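Local coordinates for protein FimX (PDB 3HV8) that contains an EAL domain, a barrel-like fold of the bacterial signalling-protein family of that name, seen here with bound C2E, at residues G18-I21 with A22-Q26; N182-H186 with L187-F191; E209-K212 with G213-E217; A233-L236 with A237-Q241. All coordinates share one frame; numbering follows the deposited sequence. Where two conformers were deposited one is given.

Following the chain from its N terminus, the four contacts come strictly in series, none nested in or crossing another, and each joins two directly consecutive segments. Interaction 1 starts helix 20-30, on the opposite side of the chain's centre from the others; its centre is about 36 Å from that of interaction 2. Interaction 2 closes the turn that leads into strand 191-194. Interaction 3 is the middle of helix 205-220, the crossover from strand 191-194 to strand 224-227, and interaction 4 spans most of helix 233-242, the crossover from 224-227 to 246-247. Interactions 3 and 4 touch: in one Leu-211 conformer, Leu-211 CD2 packs 3.6 Å from Leu-239 CD2, joining neighbouring helices outside the sheet.

Interaction 1 of 4, residues G18-I21 with A22-Q26; sequences GDVI and AILQQ
With chi1 at -172°, the carboxylate of Asp-19 swings away from its own backbone N and lies beside the carbonyl carbon, which brings OD1 to the amide of Ala-22. The result is an N-cap at the start of helix 20-30, the first helix of the modelled EAL domain: Asp-19 OD1 accepts from Ala-22 N at 2.7 Å, and the N-H points at it almost straight, at 167°. The donor stands above the carboxylate plane, 54° out of it. The Ala-22 methyl packs against the same group, its CB 3.4 Å from Asp-19 CG. The cap thus gives a first-turn amide an acceptor at the start of the helix, where the residue four positions back lies outside it, while the Asp-19 carbonyl already takes part in the regular pattern, since Asp-19 O accepts from Ile-23 N at 3.1 Å. Val-20 O and Ile-21 O continue it, receiving Leu-24 N and Gln-25 N.

One turn apart, Val-20 and Leu-24 run side by side and point the same way, and Leu-24 is the buried one. The Leu-24 side chain also meets Phe-70, Ala-74 and Leu-79, so this face seats the helix against helix 71-76 and the loops flanking it, and Ile-21 adds contacts to Ala-73 and Ala-77. Gln-25 lies obliquely across Ile-21, with CD 3.9 Å from Ile-21 CG2. On the Leu-24 face the closest apolar approach is Val-20 CG1 to Leu-24 CD1, 3.7 Å.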
ATOM      1  N   GLY A  18      23.096  11.244 -11.010  1.00 49.50           N
ATOM      2  CA  GLY A  18      23.356  12.647 -11.289  1.00 48.42           C
ATOM      3  C   GLY A  18      23.367  13.447 -10.000  1.00 53.72           C
ATOM      4  O   GLY A  18      24.198  13.208  -9.124  1.00 56.23           O
ATOM      5  N   ASP A  19      22.409  14.341  -9.881  1.00 37.94           N
ATOM      6  CA  ASP A  19      22.034  14.917  -8.629  1.00 44.34           C
ATOM      7  C   ASP A  19      20.533  14.628  -8.542  1.00 33.80           C
ATOM      8  O   ASP A  19      19.719  15.469  -8.824  1.00 31.62           O
ATOM      9  CB  ASP A  19      22.361  16.401  -8.590  1.00 41.83           C
ATOM     10  CG  ASP A  19      22.172  17.026  -7.227  1.00 35.79           C
ATOM     11  OD1 ASP A  19      21.388  16.544  -6.476  1.00 52.80           O
ATOM     12  OD2 ASP A  19      22.795  18.052  -6.916  1.00 55.23           O
ATOM     13  N   VAL A  20      20.222  13.380  -8.206  1.00 32.30           N
ATOM     14  CA  VAL A  20      18.880  12.954  -7.895  1.00 29.53           C
ATOM     15  C   VAL A  20      18.255  13.900  -6.876  1.00 31.38           C
ATOM     16  O   VAL A  20      17.069  14.191  -6.971  1.00 27.50           O
ATOM     17  CB  VAL A  20      18.909  11.512  -7.318  1.00 32.01           C
ATOM     18  CG1 VAL A  20      17.531  11.077  -6.867  1.00 33.93           C
ATOM     19  CG2 VAL A  20      19.461  10.546  -8.359  1.00 39.81           C
ATOM     20  N   ILE A  21      19.036  14.396  -5.918  1.00 27.31           N
ATOM     21  CA  ILE A  21      18.489  15.251  -4.865  1.00 28.74           C
ATOM     22  C   ILE A  21      17.971  16.563  -5.443  1.00 29.44           C
ATOM     23  O   ILE A  21      16.834  16.969  -5.176  1.00 29.01           O
ATOM     24  CB  ILE A  21      19.481  15.492  -3.709  1.00 28.84           C
ATOM     25  CG1 ILE A  21      19.914  14.146  -3.113  1.00 29.33           C
ATOM     26  CG2 ILE A  21      18.866  16.393  -2.642  1.00 30.09           C
ATOM     27  CD1 ILE A  21      18.749  13.217  -2.798  1.00 30.60           C
ATOM     28  N   ALA A  22      18.792  17.216  -6.260  1.00 30.10           N
ATOM     29  CA  ALA A  22      18.352  18.444  -6.918  1.00 31.54           C
ATOM     30  C   ALA A  22      17.117  18.204  -7.778  1.00 28.45           C
ATOM     31  O   ALA A  22      16.186  19.015  -7.776  1.00 31.37           O
ATOM     32  CB  ALA A  22      19.484  19.023  -7.765  1.00 35.22           C
ATOM     33  N   ILE A  23      17.100  17.097  -8.516  1.00 27.28           N
ATOM     34  CA  ILE A  23      15.939  16.741  -9.321  1.00 25.02           C
ATOM     35  C   ILE A  23      14.678  16.550  -8.466  1.00 27.82           C
ATOM     36  O   ILE A  23      13.604  17.031  -8.820  1.00 27.61           O
ATOM     37  CB  ILE A  23      16.214  15.501 -10.189  1.00 28.08           C
ATOM     38  CG1 ILE A  23      17.223  15.839 -11.299  1.00 33.98           C
ATOM     39  CG2 ILE A  23      14.933  14.957 -10.794  1.00 31.07           C
ATOM     40  CD1 ILE A  23      17.623  14.643 -12.135  1.00 41.06           C
ATOM     41  N   LEU A  24      14.804  15.859  -7.338  1.00 28.07           N
ATOM     42  CA  LEU A  24      13.666  15.649  -6.443  1.00 25.47           C
ATOM     43  C   LEU A  24      13.144  16.941  -5.833  1.00 28.64           C
ATOM     44  O   LEU A  24      11.924  17.145  -5.756  1.00 28.02           O
ATOM     45  CB  LEU A  24      14.050  14.672  -5.327  1.00 25.03           C
ATOM     46  CG  LEU A  24      14.213  13.213  -5.757  1.00 26.04           C
ATOM     47  CD1 LEU A  24      14.876  12.429  -4.623  1.00 29.73           C
ATOM     48  CD2 LEU A  24      12.867  12.591  -6.145  1.00 27.94           C
ATOM     49  N   GLN A  25      14.056  17.800  -5.383  1.00 27.58           N
ATOM     50  CA  GLN A  25      13.672  19.088  -4.809  1.00 30.98           C
ATOM     51  C   GLN A  25      12.819  19.870  -5.811  1.00 28.63           C
ATOM     52  O   GLN A  25      11.765  20.410  -5.464  1.00 30.84           O
ATOM     53  CB  GLN A  25      14.919  19.880  -4.393  1.00 32.78           C
ATOM     54  CG  GLN A  25      15.576  19.321  -3.123  1.00 34.12           C
ATOM     55  CD  GLN A  25      16.995  19.828  -2.883  1.00 38.56           C
ATOM     56  OE1 GLN A  25      17.746  20.096  -3.825  1.00 42.68           O
ATOM     57  NE2 GLN A  25      17.371  19.943  -1.614  1.00 44.94           N
ATOM     58  N   GLN A  26      13.279  19.903  -7.052  1.00 28.71           N
ATOM     59  CA  GLN A  26      12.571  20.590  -8.130  1.00 31.20           C
ATOM     60  C   GLN A  26      11.252  19.892  -8.476  1.00 31.59           C
ATOM     61  O   GLN A  26      10.226  20.540  -8.673  1.00 30.58           O
ATOM     62  CB  GLN A  26      13.491  20.659  -9.345  1.00 30.95           C
ATOM     63  CG  GLN A  26      12.898  21.148 -10.624  1.00 41.76           C
ATOM     64  CD  GLN A  26      13.984  21.375 -11.650  1.00 50.85           C
ATOM     65  OE1 GLN A  26      14.721  22.357 -11.574  1.00 43.67           O
ATOM     66  NE2 GLN A  26      14.113  20.452 -12.596  1.00 51.26           N
TER

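Interaction 2 of 4, residues N182-H186 with L187-F191; sequences NALKH and LTVQF
The imidazole of His-186 has the carbonyl oxygen of Ala-183 at its edge, in the ring plane, and that same oxygen lies against the side chain of Leu-187. Both approaches belong to a compact turn in the EAL domain, where a short helical run at 182-185 gives way to 187-189, in extended conformation, ahead of strand 191-194 of the sheet. Ala-183 O accepts the backbone N of His-186 at 3.1 Å, and Lys-185 N bonds likewise to Asn-182 O, both three residues back, the spacing of a tight turn. The Leu-187 side chain packs against the turn: its CG sits beside its own backbone N, chi1 -53°, which places CG 3.4 Å from Ala-183 O. Beyond it Leu-187 CD1 reaches the methyl CB of Ala-183 at 4.4 Å, a loose apolar contact. This buried leucine also meets Ala-155 of helix 152-164, while His-186 touches Leu-152, so the turn is laid against that helix.

Further along, Leu-184 and Val-189 each occupy two conformers, and in one pairing Leu-184 CD2 and Val-189 CG2 come to 4.2 Å, a tentative contact. Val-189 in turn packs on Ala-169 of the neighbouring strand 168-174. A water bridges two backbone oxygens of the turn and donates to both: 2.7 Å separates it from Leu-184 O, and 2.8 Å from Leu-187 O.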
ATOM      1  N   ASN A 182       3.144 -11.035  15.892  1.00 27.35           N
ATOM      2  CA  ASN A 182       3.322 -10.254  17.114  1.00 30.85           C
ATOM      3  C   ASN A 182       3.024  -8.780  16.873  1.00 30.42           C
ATOM      4  O   ASN A 182       2.413  -8.101  17.694  1.00 28.37           O
ATOM      5  CB  ASN A 182       4.742 -10.388  17.661  1.00 32.03           C
ATOM      6  CG  ASN A 182       4.998 -11.724  18.328  1.00 42.41           C
ATOM      7  OD1 ASN A 182       6.123 -12.018  18.732  1.00 43.22           O
ATOM      8  ND2 ASN A 182       3.960 -12.537  18.452  1.00 38.12           N
ATOM      9  N   ALA A 183       3.468  -8.277  15.733  1.00 29.81           N
ATOM     10  CA  ALA A 183       3.269  -6.869  15.428  1.00 29.45           C
ATOM     11  C   ALA A 183       1.795  -6.480  15.462  1.00 28.94           C
ATOM     12  O   ALA A 183       1.457  -5.369  15.877  1.00 29.75           O
ATOM     13  CB  ALA A 183       3.872  -6.547  14.069  1.00 33.07           C
ATOM     14  N   LEU A 184       0.926  -7.397  15.048  0.70 30.19           N
ATOM     15  CA  LEU A 184      -0.509  -7.133  14.966  0.70 29.99           C
ATOM     16  C   LEU A 184      -1.172  -6.939  16.339  0.70 31.92           C
ATOM     17  O   LEU A 184      -2.274  -6.401  16.431  0.70 40.52           O
ATOM     18  CB  LEU A 184      -1.208  -8.240  14.168  0.70 34.23           C
ATOM     19  CG  LEU A 184      -0.533  -8.532  12.822  0.70 32.72           C
ATOM     20  CD1 LEU A 184      -1.356  -9.526  12.025  0.70 33.16           C
ATOM     21  CD2 LEU A 184      -0.313  -7.248  12.030  0.70 32.91           C
ATOM     22  N   LYS A 185      -0.486  -7.352  17.401  1.00 27.93           N
ATOM     23  CA  LYS A 185      -0.977  -7.126  18.770  1.00 32.88           C
ATOM     24  C   LYS A 185      -0.968  -5.642  19.142  1.00 32.11           C
ATOM     25  O   LYS A 185      -1.565  -5.225  20.148  1.00 30.63           O
ATOM     26  CB  LYS A 185      -0.126  -7.892  19.781  1.00 28.85           C
ATOM     27  CG  LYS A 185      -0.076  -9.400  19.602  1.00 39.31           C
ATOM     28  CD  LYS A 185       1.108  -9.968  20.382  1.00 43.22           C
ATOM     29  CE  LYS A 185       1.170 -11.483  20.318  1.00 52.26           C
ATOM     30  NZ  LYS A 185       2.242 -12.016  21.210  1.00 55.78           N
ATOM     31  N   HIS A 186      -0.297  -4.837  18.324  1.00 26.48           N
ATOM     32  CA  HIS A 186       0.011  -3.463  18.704  1.00 26.65           C
ATOM     33  C   HIS A 186      -0.605  -2.434  17.786  1.00 30.04           C
ATOM     34  O   HIS A 186      -0.749  -1.281  18.170  1.00 32.50           O
ATOM     35  CB  HIS A 186       1.524  -3.256  18.706  1.00 29.19           C
ATOM     36  CG  HIS A 186       2.248  -4.171  19.640  1.00 28.67           C
ATOM     37  ND1 HIS A 186       2.362  -3.904  20.988  1.00 33.28           N
ATOM     38  CD2 HIS A 186       2.891  -5.341  19.430  1.00 32.77           C
ATOM     39  CE1 HIS A 186       3.044  -4.876  21.566  1.00 35.97           C
ATOM     40  NE2 HIS A 186       3.373  -5.762  20.644  1.00 32.82           N
ATOM     41  N   LEU A 187      -0.960  -2.852  16.573  1.00 30.13           N
ATOM     42  CA  LEU A 187      -1.326  -1.930  15.508  1.00 28.16           C
ATOM     43  C   LEU A 187      -2.809  -2.002  15.200  1.00 30.21           C
ATOM     44  O   LEU A 187      -3.463  -3.001  15.502  1.00 36.96           O
ATOM     45  CB  LEU A 187      -0.518  -2.243  14.252  1.00 30.67           C
ATOM     46  CG  LEU A 187       0.995  -2.285  14.487  1.00 31.03           C
ATOM     47  CD1 LEU A 187       1.751  -2.731  13.243  1.00 38.89           C
ATOM     48  CD2 LEU A 187       1.521  -0.934  14.992  1.00 34.38           C
ATOM     49  N   THR A 188      -3.338  -0.945  14.595  1.00 22.32           N
ATOM     50  CA  THR A 188      -4.731  -0.872  14.183  1.00 23.16           C
ATOM     51  C   THR A 188      -4.729  -1.011  12.662  1.00 24.12           C
ATOM     52  O   THR A 188      -4.485  -0.050  11.929  1.00 24.42           O
ATOM     53  CB  THR A 188      -5.357   0.456  14.612  1.00 23.18           C
ATOM     54  OG1 THR A 188      -5.146   0.631  16.026  1.00 26.17           O
ATOM     55  CG2 THR A 188      -6.827   0.506  14.318  1.00 25.42           C
ATOM     56  N   VAL A 189      -4.927  -2.232  12.187  0.59 24.75           N
ATOM     57  CA  VAL A 189      -4.885  -2.486  10.755  0.59 25.12           C
ATOM     58  C   VAL A 189      -5.988  -3.460  10.381  0.59 24.57           C
ATOM     59  O   VAL A 189      -6.344  -4.355  11.156  0.59 27.63           O
ATOM     60  CB  VAL A 189      -3.511  -3.020  10.293  0.59 22.98           C
ATOM     61  CG1 VAL A 189      -2.403  -2.002  10.562  0.59 22.15           C
ATOM     62  CG2 VAL A 189      -3.198  -4.339  10.968  0.59 27.37           C
ATOM     63  N   GLN A 190      -6.539  -3.273   9.193  1.00 23.05           N
ATOM     64  CA  GLN A 190      -7.636  -4.109   8.735  1.00 23.07           C
ATOM     65  C   GLN A 190      -7.191  -5.053   7.624  1.00 23.10           C
ATOM     66  O   GLN A 190      -7.792  -6.118   7.447  1.00 23.89           O
ATOM     67  CB  GLN A 190      -8.797  -3.249   8.248  1.00 25.66           C
ATOM     68  CG  GLN A 190      -9.430  -2.372   9.339  1.00 25.05           C
ATOM     69  CD  GLN A 190      -8.685  -1.078   9.538  1.00 26.59           C
ATOM     70  OE1 GLN A 190      -7.903  -0.663   8.685  1.00 26.72           O
ATOM     71  NE2 GLN A 190      -8.908  -0.437  10.677  1.00 32.62           N
ATOM     72  N   PHE A 191      -6.162  -4.671   6.873  1.00 21.35           N
ATOM     73  CA  PHE A 191      -5.713  -5.473   5.733  1.00 22.79           C
ATOM     74  C   PHE A 191      -4.282  -5.916   5.959  1.00 21.84           C
ATOM     75  O   PHE A 191      -3.456  -5.141   6.477  1.00 22.81           O
ATOM     76  CB  PHE A 191      -5.726  -4.666   4.419  1.00 21.46           C
ATOM     77  CG  PHE A 191      -7.081  -4.104   4.019  1.00 20.88           C
ATOM     78  CD1 PHE A 191      -7.888  -4.765   3.095  1.00 23.78           C
ATOM     79  CD2 PHE A 191      -7.496  -2.865   4.488  1.00 22.63           C
ATOM     80  CE1 PHE A 191      -9.119  -4.214   2.707  1.00 22.45           C
ATOM     81  CE2 PHE A 191      -8.708  -2.315   4.102  1.00 23.80           C
ATOM     82  CZ  PHE A 191      -9.522  -2.981   3.206  1.00 24.96           C
TER
HETATM   83  O   HOH W   1      -3.901  -5.540  14.514  1.00 43.95           O

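Interaction 3 of 4, residues E209-K212 with G213-E217; sequences EILK and GLIAE
Leu-211 O accepts from Ile-215 N at 3.1 Å, and with an N-H angle of 177° this bond is almost perfectly straight. Three others accompany it, each reaching four residues on: Gly-213 N is held by Glu-209 O at 2.9 Å, Leu-214 N by Ile-210 O at 3.1 Å, and Ala-216 N by Lys-212 O at 2.9 Å. Four successive carbonyls of 209-212 and four amides of 213-216 are therefore all paired. Gly-213 O continues the pattern by accepting Glu-217 N within the second segment. Among the side chains, Glu-217 OE2 is satisfied by Gln-221 NE2, four residues further on, just past the end of the helix.

This regular α-helical bonding runs through helix 205-220, the crossover of a beta-alpha-beta unit between strands 191-194 and 224-227 of the EAL domain. Its inner face carries the apolar groups. Leu-211 and Ile-215 lie alongside each other and point the same way, with Leu-211 CD1 3.9 Å from Ile-215 CD1 in one of the two conformers of Leu-211. In that conformer Leu-211 turns its CG opposite its own backbone N, chi1 175°, which sends the branch forward along the helix towards the isoleucine. Leu-214 and Leu-211 both rest on Ile-194 of the strand beneath. Ile-215 CD1 also lies over the backbone oxygen that receives its own amide, 3.7 Å from Leu-211 O.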
ATOM      1  N   GLU A 209       1.274 -25.293   1.384  1.00 38.71           N
ATOM      2  CA  GLU A 209       0.889 -25.426   2.787  1.00 38.65           C
ATOM      3  C   GLU A 209       1.258 -24.184   3.590  1.00 38.32           C
ATOM      4  O   GLU A 209       0.476 -23.721   4.412  1.00 38.43           O
ATOM      5  CB  GLU A 209       1.541 -26.655   3.433  1.00 44.41           C
ATOM      6  CG  GLU A 209       1.036 -27.986   2.899  1.00 57.76           C
ATOM      7  CD  GLU A 209       1.752 -29.176   3.523  1.00 81.66           C
ATOM      8  OE1 GLU A 209       1.360 -30.326   3.230  1.00 84.96           O
ATOM      9  OE2 GLU A 209       2.705 -28.964   4.306  1.00 79.26           O
ATOM     10  N   ILE A 210       2.459 -23.661   3.361  1.00 37.67           N
ATOM     11  CA  ILE A 210       2.899 -22.443   4.032  1.00 35.41           C
ATOM     12  C   ILE A 210       1.955 -21.285   3.720  1.00 33.52           C
ATOM     13  O   ILE A 210       1.553 -20.549   4.617  1.00 32.15           O
ATOM     14  CB  ILE A 210       4.348 -22.074   3.660  1.00 35.46           C
ATOM     15  CG1 ILE A 210       5.323 -23.025   4.364  1.00 37.16           C
ATOM     16  CG2 ILE A 210       4.643 -20.617   4.039  1.00 32.83           C
ATOM     17  CD1 ILE A 210       6.777 -22.804   3.998  1.00 44.44           C
ATOM     18  N   LEU A 211       1.596 -21.136   2.451  0.88 30.93           N
ATOM     19  CA  LEU A 211       0.706 -20.056   2.026  0.88 31.46           C
ATOM     20  C   LEU A 211      -0.683 -20.215   2.639  0.88 32.26           C
ATOM     21  O   LEU A 211      -1.269 -19.254   3.155  0.88 31.18           O
ATOM     22  CB  LEU A 211       0.608 -20.032   0.502  0.88 33.51           C
ATOM     23  CG  LEU A 211      -0.374 -19.056  -0.146  0.88 35.03           C
ATOM     24  CD1 LEU A 211      -0.016 -17.618   0.195  0.88 33.12           C
ATOM     25  CD2 LEU A 211      -0.371 -19.267  -1.655  0.88 40.01           C
ATOM     26  N   LYS A 212      -1.211 -21.436   2.586  1.00 32.36           N
ATOM     27  CA  LYS A 212      -2.517 -21.721   3.165  1.00 31.78           C
ATOM     28  C   LYS A 212      -2.553 -21.445   4.665  1.00 30.27           C
ATOM     29  O   LYS A 212      -3.509 -20.846   5.164  1.00 32.46           O
ATOM     30  CB  LYS A 212      -2.921 -23.172   2.880  1.00 32.77           C
ATOM     31  CG  LYS A 212      -3.488 -23.375   1.491  1.00 41.52           C
ATOM     32  CD  LYS A 212      -4.086 -24.769   1.337  1.00 58.03           C
ATOM     33  CE  LYS A 212      -3.160 -25.697   0.570  1.00 63.55           C
ATOM     34  NZ  LYS A 212      -3.148 -25.365  -0.883  1.00 72.28           N
ATOM     35  N   GLY A 213      -1.517 -21.868   5.385  1.00 30.65           N
ATOM     36  CA  GLY A 213      -1.453 -21.638   6.823  1.00 32.95           C
ATOM     37  C   GLY A 213      -1.380 -20.166   7.199  1.00 30.01           C
ATOM     38  O   GLY A 213      -1.960 -19.722   8.192  1.00 31.51           O
ATOM     39  N   LEU A 214      -0.652 -19.403   6.396  1.00 29.17           N
ATOM     40  CA  LEU A 214      -0.494 -17.975   6.636  1.00 28.21           C
ATOM     41  C   LEU A 214      -1.838 -17.269   6.487  1.00 26.04           C
ATOM     42  O   LEU A 214      -2.255 -16.501   7.367  1.00 28.18           O
ATOM     43  CB  LEU A 214       0.515 -17.418   5.644  1.00 29.88           C
ATOM     44  CG  LEU A 214       0.898 -15.960   5.774  1.00 30.75           C
ATOM     45  CD1 LEU A 214       1.480 -15.717   7.154  1.00 35.25           C
ATOM     46  CD2 LEU A 214       1.912 -15.603   4.700  1.00 32.54           C
ATOM     47  N   ILE A 215      -2.506 -17.522   5.370  1.00 26.24           N
ATOM     48  CA  ILE A 215      -3.841 -16.997   5.126  1.00 26.80           C
ATOM     49  C   ILE A 215      -4.807 -17.404   6.236  1.00 26.25           C
ATOM     50  O   ILE A 215      -5.561 -16.571   6.745  1.00 26.48           O
ATOM     51  CB  ILE A 215      -4.349 -17.434   3.727  1.00 24.42           C
ATOM     52  CG1 ILE A 215      -3.494 -16.767   2.642  1.00 27.72           C
ATOM     53  CG2 ILE A 215      -5.830 -17.123   3.562  1.00 26.80           C
ATOM     54  CD1 ILE A 215      -3.748 -17.283   1.231  1.00 27.39           C
ATOM     55  N   ALA A 216      -4.763 -18.671   6.645  1.00 26.32           N
ATOM     56  CA  ALA A 216      -5.694 -19.137   7.657  1.00 25.87           C
ATOM     57  C   ALA A 216      -5.501 -18.405   8.979  1.00 27.77           C
ATOM     58  O   ALA A 216      -6.473 -18.039   9.649  1.00 28.76           O
ATOM     59  CB  ALA A 216      -5.548 -20.634   7.856  1.00 30.08           C
ATOM     60  N   GLU A 217      -4.247 -18.165   9.347  1.00 25.89           N
ATOM     61  CA  GLU A 217      -3.978 -17.491  10.603  1.00 25.12           C
ATOM     62  C   GLU A 217      -4.359 -16.007  10.577  1.00 24.04           C
ATOM     63  O   GLU A 217      -4.845 -15.472  11.573  1.00 25.80           O
ATOM     64  CB  GLU A 217      -2.527 -17.680  11.047  1.00 29.22           C
ATOM     65  CG  GLU A 217      -2.267 -17.065  12.424  1.00 33.28           C
ATOM     66  CD  GLU A 217      -3.201 -17.613  13.496  1.00 43.52           C
ATOM     67  OE1 GLU A 217      -3.593 -18.796  13.388  1.00 48.07           O
ATOM     68  OE2 GLU A 217      -3.546 -16.869  14.444  1.00 46.10           O
TER

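Interaction 4 of 4, residues A233-L236 with A237-Q241; sequences ASVL and ATLWQ
Ser-234 O is gripped twice by one residue, Thr-238: OG1 donates to it at 2.7 Å, and the backbone N donates at 2.9 Å. The two donors arrive from opposite faces of the carbonyl plane, the hydroxyl about 30° out of it. Thr-238 OG1 can fold back because chi1, -62°, sets it beside its own backbone N and opposite the carbonyl carbon. The hydroxyl thereby spends its proton inside the helix, on a carbonyl one turn earlier.

The flanking carbonyls accept in the regular i to i+4 pattern. Ala-233 O takes Ala-237 N at 2.8 Å, Val-235 O takes Leu-239 N, and Leu-236 O takes Trp-240 N. Near the helix start, Val-235 N donates to Ser-232 OG, so an early amide is satisfied by a side chain just upstream.

On the face towards the fold, Val-235 and Leu-239 run side by side, with Val-235 CG1 3.7 Å from Leu-239 CD1. Leu-239 CG also rests 3.3 Å from Val-235 O. Leu-239 and Leu-236 both reach Ile-247 on the next strand, while Val-235 meets Leu-202. Arg-44 NH1 donates to Trp-240 O, and in one of the two conformers of Trp-240 the indole makes a cation-pi contact with the same arginine. Helix 233-242, its Val-235, Leu-236 and Leu-239 turned to the fold, is the crossover of a beta-alpha-beta unit joining strands 224-227 and 246-247 of the EAL domain.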
ATOM      1  N   ALA A 233      -2.755 -18.224 -13.967  1.00 33.76           N
ATOM      2  CA  ALA A 233      -4.037 -18.823 -13.606  1.00 32.08           C
ATOM      3  C   ALA A 233      -3.914 -19.829 -12.467  1.00 35.61           C
ATOM      4  O   ALA A 233      -4.784 -19.882 -11.590  1.00 31.62           O
ATOM      5  CB  ALA A 233      -4.668 -19.485 -14.829  1.00 39.00           C
ATOM      6  N   SER A 234      -2.844 -20.625 -12.465  1.00 32.37           N
ATOM      7  CA  SER A 234      -2.642 -21.601 -11.397  1.00 32.89           C
ATOM      8  C   SER A 234      -2.510 -20.908 -10.048  1.00 31.69           C
ATOM      9  O   SER A 234      -3.003 -21.394  -9.032  1.00 32.67           O
ATOM     10  CB  SER A 234      -1.414 -22.487 -11.663  1.00 37.53           C
ATOM     11  OG  SER A 234      -0.202 -21.784 -11.438  1.00 46.42           O
ATOM     12  N   VAL A 235      -1.814 -19.775 -10.036  1.00 37.20           N
ATOM     13  CA  VAL A 235      -1.661 -19.050  -8.788  1.00 35.17           C
ATOM     14  C   VAL A 235      -2.978 -18.390  -8.371  1.00 28.05           C
ATOM     15  O   VAL A 235      -3.372 -18.500  -7.208  1.00 30.42           O
ATOM     16  CB  VAL A 235      -0.499 -18.043  -8.845  1.00 31.16           C
ATOM     17  CG1 VAL A 235      -0.544 -17.138  -7.631  1.00 30.18           C
ATOM     18  CG2 VAL A 235       0.824 -18.804  -8.887  1.00 34.82           C
ATOM     19  N   LEU A 236      -3.659 -17.752  -9.318  1.00 29.63           N
ATOM     20  CA  LEU A 236      -4.991 -17.195  -9.050  1.00 28.19           C
ATOM     21  C   LEU A 236      -5.900 -18.260  -8.440  1.00 32.63           C
ATOM     22  O   LEU A 236      -6.518 -18.050  -7.398  1.00 29.31           O
ATOM     23  CB  LEU A 236      -5.608 -16.581 -10.306  1.00 30.11           C
ATOM     24  CG  LEU A 236      -6.846 -15.690 -10.100  1.00 30.79           C
ATOM     25  CD1 LEU A 236      -7.092 -14.825 -11.320  1.00 34.97           C
ATOM     26  CD2 LEU A 236      -8.095 -16.486  -9.748  1.00 36.03           C
ATOM     27  N   ALA A 237      -5.968 -19.423  -9.075  1.00 33.92           N
ATOM     28  CA  ALA A 237      -6.831 -20.497  -8.583  1.00 31.68           C
ATOM     29  C   ALA A 237      -6.423 -21.054  -7.221  1.00 32.70           C
ATOM     30  O   ALA A 237      -7.284 -21.359  -6.390  1.00 33.26           O
ATOM     31  CB  ALA A 237      -6.898 -21.617  -9.620  1.00 33.62           C
ATOM     32  N   THR A 238      -5.117 -21.187  -6.989  1.00 31.72           N
ATOM     33  CA  THR A 238      -4.607 -21.660  -5.710  1.00 32.36           C
ATOM     34  C   THR A 238      -4.997 -20.709  -4.585  1.00 31.63           C
ATOM     35  O   THR A 238      -5.403 -21.137  -3.503  1.00 33.71           O
ATOM     36  CB  THR A 238      -3.071 -21.802  -5.723  1.00 37.73           C
ATOM     37  OG1 THR A 238      -2.686 -22.777  -6.702  1.00 42.75           O
ATOM     38  CG2 THR A 238      -2.551 -22.227  -4.354  1.00 44.88           C
ATOM     39  N   LEU A 239      -4.872 -19.413  -4.861  1.00 33.19           N
ATOM     40  CA  LEU A 239      -5.167 -18.387  -3.869  1.00 32.36           C
ATOM     41  C   LEU A 239      -6.646 -18.354  -3.570  1.00 28.15           C
ATOM     42  O   LEU A 239      -7.065 -18.185  -2.430  1.00 29.72           O
ATOM     43  CB  LEU A 239      -4.716 -17.018  -4.367  1.00 28.60           C
ATOM     44  CG  LEU A 239      -3.206 -16.860  -4.342  1.00 28.13           C
ATOM     45  CD1 LEU A 239      -2.750 -15.619  -5.111  1.00 26.05           C
ATOM     46  CD2 LEU A 239      -2.714 -16.864  -2.896  1.00 39.25           C
ATOM     47  N   TRP A 240      -7.453 -18.538  -4.607  0.60 30.54           N
ATOM     48  CA  TRP A 240      -8.896 -18.565  -4.441  0.60 28.59           C
ATOM     49  C   TRP A 240      -9.311 -19.746  -3.558  0.60 32.29           C
ATOM     50  O   TRP A 240     -10.170 -19.605  -2.681  0.60 30.60           O
ATOM     51  CB  TRP A 240      -9.575 -18.621  -5.818  0.60 29.40           C
ATOM     52  CG  TRP A 240     -10.983 -18.098  -5.834  0.60 28.35           C
ATOM     53  CD1 TRP A 240     -11.399 -16.879  -6.281  0.60 33.66           C
ATOM     54  CD2 TRP A 240     -12.156 -18.788  -5.393  0.60 31.64           C
ATOM     55  NE1 TRP A 240     -12.761 -16.765  -6.145  0.60 34.41           N
ATOM     56  CE2 TRP A 240     -13.252 -17.923  -5.600  0.60 31.25           C
ATOM     57  CE3 TRP A 240     -12.390 -20.055  -4.853  0.60 35.67           C
ATOM     58  CZ2 TRP A 240     -14.557 -18.283  -5.282  0.60 36.36           C
ATOM     59  CZ3 TRP A 240     -13.688 -20.409  -4.533  0.60 39.23           C
ATOM     60  CH2 TRP A 240     -14.754 -19.526  -4.746  0.60 37.71           C
ATOM     61  N   GLN A 241      -8.688 -20.905  -3.767  1.00 32.38           N
ATOM     62  CA  GLN A 241      -8.988 -22.078  -2.954  1.00 37.55           C
ATOM     63  C   GLN A 241      -8.413 -21.974  -1.545  1.00 36.10           C
ATOM     64  O   GLN A 241      -8.970 -22.534  -0.599  1.00 39.29           O
ATOM     65  CB  GLN A 241      -8.496 -23.340  -3.656  1.00 43.23           C
ATOM     66  CG  GLN A 241      -9.146 -23.519  -5.007  1.00 47.21           C
ATOM     67  CD  GLN A 241     -10.650 -23.743  -4.916  1.00 58.24           C
ATOM     68  OE1 GLN A 241     -11.410 -23.300  -5.779  1.00 54.02           O
ATOM     69  NE2 GLN A 241     -11.084 -24.442  -3.876  1.00 52.70           N
TER